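Local coordinates for hypothetical protein (PDB 1U84), which is of unknown function but belongs to the DUF1871 family and folds as a compact, all-helical single domain, at residues A[35-38]-A[39-43]; A[48-51]-A[52-56]; A[72-75]-A[76-80]. One frame throughout, in Å; residues are numbered along the deposited sequence.

All three contacts are i to i+4 neighbourhoods, one on each of three helices in a four-helix domain, and each gives an apolar pair to the same core: Val37 and Val41, Leu50 and Ile54, Leu74 and Leu78. Contact 1 lies about 10 Å from contact 2 and about 12 Å from contact 3, centre to centre. Val37 sits where they converge: its CG1 is 3.8 Å from Ile54 CG1 of contact 2 and 3.7 Å from Leu78 CD1 of contact 3. Contacts 2 and 3 are also about 10 Å apart between centres, with Ile54 CD1 3.8 Å from Leu74 CD2. No active site is known; a glycerol, probably from the crystallisation liquor, is bound at Gln39 of contact 1.

Contact 1 (A[35-38]-A[39-43]); sequences ASVL and QAVYE
Leu38 and Tyr42 lie side by side and point the same way, the leucine methyl CD1 resting 3.8 Å from the ring atom CE2 of Tyr42. The leucine CG is anti to the backbone N (chi1 -179°), whereas the tyrosine CG is anti to its own carbonyl carbon, and these two settings bring branch and ring together on one flank of the helix. The second apolar pair is looser: Val37 CG1 and Val41 CG2 are 4.3 Å apart, and Val41 CG2 also lies 3.3 Å from Val37 O.

Backbone bonds follow the alpha-helical i to i+4 pattern. Gln39 N donates to Ala35 O and Ala40 N to Ser36 O, while Val41 N makes the short bond of the series, 2.8 Å to Val37 O. This is the last turn of helix 31-41, and the pattern slackens here: Tyr42 N reaches Leu38 O only weakly, at 3.4 Å, and Leu38 O is also 3.4 Å from Tyr42 CD2. Helix 31-41 packs against the other three helices of the domain, Val37 reaching helices 8-20, 47-62 and 68-85, and Leu38 meeting Leu13 and Leu14 of helix 8-20.

On the exposed flank Gln39 NE2 donates to Glu43 OE2 over 3.1 Å in a nearly straight bond (168°); the acceptor lies in the plane of the amide, but the amide comes to the carboxylate from above its plane. The other end of that amide, OE1, is hydrogen-bonded to a glycerol, so both its polar atoms are engaged. Separately, the hydroxyl of Tyr42 is hydrogen-bonded to Asn10 OD1, tying the helix end to helix 8-20.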
loop_
_atom_site.group_PDB
_atom_site.type_symbol
_atom_site.label_atom_id
_atom_site.label_comp_id
_atom_site.label_asym_id
_atom_site.label_seq_id
_atom_site.Cartn_x
_atom_site.Cartn_y
_atom_site.Cartn_z
ATOM N N ALA A 35 -0.188 1.203 7.688
ATOM C CA ALA A 35 -0.605 2.545 8.129
ATOM C C ALA A 35 0.085 3.640 7.297
ATOM O O ALA A 35 -0.552 4.654 6.945
ATOM C CB ALA A 35 -0.276 2.727 9.612
ATOM N N SER A 36 1.377 3.426 7.007
ATOM C CA SER A 36 2.157 4.394 6.261
ATOM C C SER A 36 1.658 4.495 4.832
ATOM O O SER A 36 1.541 5.598 4.279
ATOM C CB SER A 36 3.647 4.029 6.301
ATOM O OG SER A 36 4.152 4.191 7.617
ATOM N N VAL A 37 1.297 3.350 4.261
ATOM C CA VAL A 37 0.818 3.357 2.870
ATOM C C VAL A 37 -0.560 4.032 2.860
ATOM O O VAL A 37 -0.843 4.827 1.961
ATOM C CB VAL A 37 0.752 1.927 2.306
ATOM C CG1 VAL A 37 0.059 1.940 0.933
ATOM C CG2 VAL A 37 2.153 1.380 2.171
ATOM N N LEU A 38 -1.374 3.767 3.884
ATOM C CA LEU A 38 -2.699 4.410 3.971
ATOM C C LEU A 38 -2.534 5.931 3.971
ATOM O O LEU A 38 -3.258 6.634 3.258
ATOM C CB LEU A 38 -3.489 3.954 5.199
ATOM C CG LEU A 38 -4.879 4.601 5.275
ATOM C CD1 LEU A 38 -5.757 4.125 4.112
ATOM C CD2 LEU A 38 -5.474 4.214 6.605
ATOM N N GLN A 39 -1.602 6.455 4.775
ATOM C CA GLN A 39 -1.351 7.894 4.758
ATOM C C GLN A 39 -1.032 8.398 3.336
ATOM O O GLN A 39 -1.614 9.389 2.864
ATOM C CB GLN A 39 -0.184 8.173 5.694
ATOM C CG GLN A 39 0.198 9.599 5.780
ATOM C CD GLN A 39 -0.875 10.412 6.438
ATOM O OE1 GLN A 39 -1.622 9.922 7.311
ATOM N NE2 GLN A 39 -0.962 11.661 6.047
ATOM N N ALA A 40 -0.162 7.679 2.647
ATOM C CA ALA A 40 0.308 8.085 1.294
ATOM C C ALA A 40 -0.888 8.062 0.323
ATOM O O ALA A 40 -0.915 8.827 -0.634
ATOM C CB ALA A 40 1.360 7.120 0.804
ATOM N N VAL A 41 -1.780 7.080 0.489
ATOM C CA VAL A 41 -3.011 6.985 -0.347
ATOM C C VAL A 41 -3.796 8.312 -0.345
ATOM O O VAL A 41 -4.374 8.702 -1.364
ATOM C CB VAL A 41 -3.951 5.784 0.056
ATOM C CG1 VAL A 41 -5.361 5.869 -0.636
ATOM C CG2 VAL A 41 -3.260 4.447 -0.292
ATOM N N TYR A 42 -3.840 8.968 0.809
ATOM C CA TYR A 42 -4.573 10.226 0.901
ATOM C C TYR A 42 -3.775 11.428 0.420
ATOM O O TYR A 42 -4.287 12.569 0.423
ATOM C CB TYR A 42 -5.094 10.435 2.320
ATOM C CG TYR A 42 -6.300 9.580 2.582
ATOM C CD1 TYR A 42 -7.547 9.919 2.057
ATOM C CD2 TYR A 42 -6.185 8.405 3.308
ATOM C CE1 TYR A 42 -8.657 9.131 2.279
ATOM C CE2 TYR A 42 -7.283 7.602 3.556
ATOM C CZ TYR A 42 -8.528 7.973 3.043
ATOM O OH TYR A 42 -9.611 7.153 3.269
ATOM N N GLU A 43 -2.550 11.193 -0.029
ATOM C CA GLU A 43 -1.681 12.312 -0.432
ATOM C C GLU A 43 -1.544 12.475 -1.925
ATOM O O GLU A 43 -0.909 13.441 -2.391
ATOM C CB GLU A 43 -0.312 12.188 0.244
ATOM C CG GLU A 43 -0.410 12.414 1.748
ATOM C CD GLU A 43 0.866 12.054 2.495
ATOM O OE1 GLU A 43 1.794 11.492 1.864
ATOM O OE2 GLU A 43 0.918 12.322 3.722
#

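Contact 2 (A[48-51]-A[52-56]); sequences RTLA and ARIQS
Leu50 O accepts the backbone N-H of Ile54 at 2.9 Å in a nearly linear bond (171°), one rung of the regular alpha-helical ladder of helix 47-62 in this four-helix domain. The rungs beside it are equally regular in pattern: Ala52 N donates to Arg48 O, Arg53 N to Thr49 O, and Gln55 N to Ala51 O, so that each of the four carbonyls from 48 to 51 is matched by an amide one turn on. Ser56 N continues the series to Ala52 O, at 3.0 Å.

Two side-chain polar groups, those of Thr49 and Gln55, have partners outside the two segments. Thr49 OG1 is hydrogen-bonded to Asp46 OD2, just before the segment, and Gln55 NE2 donates to the carbonyl of Ile66, which fastens the helix to the chain that leads into helix 68-85.

The buried flank is formed by Leu50, Ala51 and Ile54. Ala51 meets Phe68, while Leu50 packs on Ala75 and Leu79 and also on Ala40 and Val41 of helix 31-41. With CG1 of Ile54 beside its backbone N (chi1 -67°), the chain runs back toward the preceding turn, and CG1 of Ile54 passes 3.4 Å from Leu50 O. The terminal methyl CD1 of Ile54 then meets the leucine branch point obliquely, 4.0 Å from Leu50 CG.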
loop_
_atom_site.group_PDB
_atom_site.type_symbol
_atom_site.label_atom_id
_atom_site.label_comp_id
_atom_site.label_asym_id
_atom_site.label_seq_id
_atom_site.Cartn_x
_atom_site.Cartn_y
_atom_site.Cartn_z
ATOM N N ARG A 48 1.792 6.223 -10.002
ATOM C CA ARG A 48 3.275 6.279 -9.969
ATOM C C ARG A 48 3.822 6.852 -8.671
ATOM O O ARG A 48 4.780 6.326 -8.096
ATOM C CB ARG A 48 3.859 7.071 -11.167
ATOM C CG ARG A 48 3.793 6.356 -12.502
ATOM C CD ARG A 48 4.115 7.314 -13.683
ATOM N NE ARG A 48 3.753 6.703 -14.975
ATOM C CZ ARG A 48 4.566 6.622 -16.022
ATOM N NH1 ARG A 48 5.776 7.144 -15.929
ATOM N NH2 ARG A 48 4.147 6.053 -17.162
ATOM N N THR A 49 3.220 7.957 -8.237
ATOM C CA THR A 49 3.608 8.647 -7.021
ATOM C C THR A 49 3.412 7.707 -5.824
ATOM O O THR A 49 4.312 7.541 -5.003
ATOM C CB THR A 49 2.801 9.950 -6.835
ATOM O OG1 THR A 49 3.041 10.824 -7.966
ATOM C CG2 THR A 49 3.226 10.650 -5.563
ATOM N N LEU A 50 2.241 7.079 -5.759
ATOM C CA LEU A 50 1.939 6.168 -4.648
ATOM C C LEU A 50 2.872 4.965 -4.654
ATOM O O LEU A 50 3.331 4.528 -3.590
ATOM C CB LEU A 50 0.472 5.723 -4.675
ATOM C CG LEU A 50 0.021 4.729 -3.596
ATOM C CD1 LEU A 50 0.322 5.240 -2.197
ATOM C CD2 LEU A 50 -1.481 4.393 -3.774
ATOM N N ALA A 51 3.131 4.430 -5.847
ATOM C CA ALA A 51 3.993 3.250 -5.974
ATOM C C ALA A 51 5.388 3.557 -5.430
ATOM O O ALA A 51 6.019 2.711 -4.763
ATOM C CB ALA A 51 4.079 2.786 -7.430
ATOM N N ALA A 52 5.903 4.764 -5.711
ATOM C CA ALA A 52 7.220 5.137 -5.210
ATOM C C ALA A 52 7.220 5.245 -3.673
ATOM O O ALA A 52 8.172 4.818 -3.031
ATOM C CB ALA A 52 7.690 6.415 -5.854
ATOM N N ARG A 53 6.119 5.744 -3.091
ATOM C CA ARG A 53 6.011 5.769 -1.624
ATOM C C ARG A 53 6.001 4.342 -1.042
ATOM O O ARG A 53 6.709 4.056 -0.066
ATOM C CB ARG A 53 4.787 6.557 -1.122
ATOM C CG ARG A 53 4.868 8.086 -1.311
ATOM C CD ARG A 53 5.911 8.761 -0.365
ATOM N NE ARG A 53 5.614 8.471 1.036
ATOM C CZ ARG A 53 6.428 7.813 1.858
ATOM N NH1 ARG A 53 6.063 7.575 3.105
ATOM N NH2 ARG A 53 7.627 7.406 1.443
ATOM N N ILE A 54 5.189 3.472 -1.641
ATOM C CA ILE A 54 5.123 2.056 -1.244
ATOM C C ILE A 54 6.515 1.447 -1.272
ATOM O O ILE A 54 6.952 0.787 -0.302
ATOM C CB ILE A 54 4.129 1.234 -2.116
ATOM C CG1 ILE A 54 2.695 1.713 -1.837
ATOM C CG2 ILE A 54 4.269 -0.269 -1.813
ATOM C CD1 ILE A 54 1.640 1.182 -2.830
ATOM N N GLN A 55 7.242 1.684 -2.370
ATOM C CA GLN A 55 8.563 1.094 -2.501
ATOM C C GLN A 55 9.466 1.574 -1.359
ATOM O O GLN A 55 10.128 0.754 -0.710
ATOM C CB GLN A 55 9.167 1.447 -3.870
ATOM C CG GLN A 55 10.471 0.694 -4.157
ATOM C CD GLN A 55 11.025 1.063 -5.504
ATOM O OE1 GLN A 55 11.200 2.235 -5.803
ATOM N NE2 GLN A 55 11.266 0.056 -6.338
ATOM N N SER A 56 9.467 2.873 -1.080
ATOM C CA SER A 56 10.328 3.435 -0.018
ATOM C C SER A 56 9.987 2.910 1.369
ATOM O O SER A 56 10.888 2.568 2.174
ATOM C CB SER A 56 10.285 4.968 -0.047
ATOM O OG SER A 56 10.704 5.445 -1.322
#

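Contact 3 (A[72-75]-A[76-80]); sequences LKLA and RRLLE
Leu72 lays its methyl CD2 over one face of the Arg76 guanidinium, 3.9 Å from Arg76 CZ and offset toward the rim of the group. The arginine chain runs extended from CG to NE, back along the helix surface, with Arg76 CG 3.4 Å from Leu72 O. An alanine at Leu72 would remove the methyl covering that face, and the guanidinium would probably be left freer to swing.

Both side chains also touch Ala47 of helix 47-62, which joins these two helices of the four-helix domain. Backbone bonds keep the turn alpha-helical, Arg76 N donating to Leu72 O at 2.9 Å and Leu78 N to Leu74 O at 3.0 Å. On the inner face of helix 68-85, Leu74 CD1 lies 3.9 Å from Leu78 CG, the two side chains angled across each other; Leu78 goes on to Leu13, Trp16 and Ile17 of helix 8-20.

Lys73 and Arg77 run alongside one another on the exposed flank. A bend at chi2 (-46°) folds Arg77 back, bringing Arg77 NH1 within 2.7 Å of Lys73 O and 3.7 Å of Lys73 CB.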
loop_
_atom_site.group_PDB
_atom_site.type_symbol
_atom_site.label_atom_id
_atom_site.label_comp_id
_atom_site.label_asym_id
_atom_site.label_seq_id
_atom_site.Cartn_x
_atom_site.Cartn_y
_atom_site.Cartn_z
ATOM N N LEU A 72 3.652 -0.791 -8.230
ATOM C CA LEU A 72 2.677 -0.090 -9.073
ATOM C C LEU A 72 1.329 -0.815 -9.168
ATOM O O LEU A 72 0.297 -0.147 -9.134
ATOM C CB LEU A 72 3.270 0.174 -10.468
ATOM C CG LEU A 72 2.453 1.023 -11.421
ATOM C CD1 LEU A 72 2.224 2.422 -10.878
ATOM C CD2 LEU A 72 3.213 1.063 -12.734
ATOM N N LYS A 73 1.318 -2.157 -9.270
ATOM C CA LYS A 73 0.053 -2.894 -9.275
ATOM C C LYS A 73 -0.712 -2.640 -7.989
ATOM O O LYS A 73 -1.918 -2.372 -8.010
ATOM C CB LYS A 73 0.245 -4.400 -9.504
ATOM C CG LYS A 73 0.458 -4.769 -10.947
ATOM C CD LYS A 73 0.710 -6.281 -11.055
ATOM C CE LYS A 73 1.178 -6.645 -12.469
ATOM N NZ LYS A 73 1.313 -8.140 -12.558
ATOM N N LEU A 74 -0.013 -2.695 -6.857
ATOM C CA LEU A 74 -0.680 -2.430 -5.607
ATOM C C LEU A 74 -1.233 -1.006 -5.593
ATOM O O LEU A 74 -2.378 -0.796 -5.233
ATOM C CB LEU A 74 0.242 -2.691 -4.409
ATOM C CG LEU A 74 -0.430 -2.297 -3.084
ATOM C CD1 LEU A 74 -1.643 -3.136 -2.735
ATOM C CD2 LEU A 74 0.582 -2.368 -1.956
ATOM N N ALA A 75 -0.402 -0.037 -5.964
ATOM C CA ALA A 75 -0.870 1.355 -5.955
ATOM C C ALA A 75 -2.125 1.519 -6.804
ATOM O O ALA A 75 -3.041 2.218 -6.423
ATOM C CB ALA A 75 0.227 2.268 -6.475
ATOM N N ARG A 76 -2.129 0.929 -8.003
ATOM C CA ARG A 76 -3.319 1.006 -8.865
ATOM C C ARG A 76 -4.556 0.422 -8.203
ATOM O O ARG A 76 -5.627 1.013 -8.257
ATOM C CB ARG A 76 -3.060 0.333 -10.227
ATOM C CG ARG A 76 -2.148 1.188 -11.067
ATOM C CD ARG A 76 -1.776 0.600 -12.429
ATOM N NE ARG A 76 -1.128 1.641 -13.234
ATOM C CZ ARG A 76 -0.350 1.420 -14.300
ATOM N NH1 ARG A 76 -0.054 0.176 -14.708
ATOM N NH2 ARG A 76 0.153 2.463 -14.963
ATOM N N ARG A 77 -4.385 -0.712 -7.534
ATOM C CA ARG A 77 -5.523 -1.366 -6.869
ATOM C C ARG A 77 -6.087 -0.494 -5.742
ATOM O O ARG A 77 -7.315 -0.323 -5.596
ATOM C CB ARG A 77 -5.159 -2.749 -6.343
ATOM C CG ARG A 77 -4.697 -3.792 -7.385
ATOM C CD ARG A 77 -5.590 -3.851 -8.643
ATOM N NE ARG A 77 -5.023 -4.684 -9.715
ATOM C CZ ARG A 77 -3.920 -4.397 -10.414
ATOM N NH1 ARG A 77 -3.220 -3.309 -10.165
ATOM N NH2 ARG A 77 -3.508 -5.222 -11.373
ATOM N N LEU A 78 -5.184 0.118 -4.974
ATOM C CA LEU A 78 -5.609 0.942 -3.853
ATOM C C LEU A 78 -6.330 2.197 -4.326
ATOM O O LEU A 78 -7.327 2.586 -3.760
ATOM C CB LEU A 78 -4.415 1.354 -2.979
ATOM C CG LEU A 78 -3.653 0.207 -2.293
ATOM C CD1 LEU A 78 -2.459 0.792 -1.535
ATOM C CD2 LEU A 78 -4.534 -0.614 -1.313
ATOM N N LEU A 79 -5.794 2.822 -5.363
ATOM C CA LEU A 79 -6.423 4.032 -5.879
ATOM C C LEU A 79 -7.743 3.711 -6.575
ATOM O O LEU A 79 -8.674 4.532 -6.525
ATOM C CB LEU A 79 -5.477 4.770 -6.836
ATOM C CG LEU A 79 -4.308 5.464 -6.122
ATOM C CD1 LEU A 79 -3.229 5.988 -7.086
ATOM C CD2 LEU A 79 -4.789 6.588 -5.215
ATOM N N GLU A 80 -7.841 2.521 -7.187
ATOM C CA GLU A 80 -9.137 2.066 -7.755
ATOM C C GLU A 80 -10.212 1.993 -6.686
ATOM O O GLU A 80 -11.340 2.496 -6.881
ATOM C CB GLU A 80 -9.019 0.704 -8.421
ATOM C CG GLU A 80 -8.358 0.780 -9.755
ATOM C CD GLU A 80 -7.997 -0.581 -10.274
ATOM O OE1 GLU A 80 -8.511 -1.596 -9.715
ATOM O OE2 GLU A 80 -7.199 -0.627 -11.237
#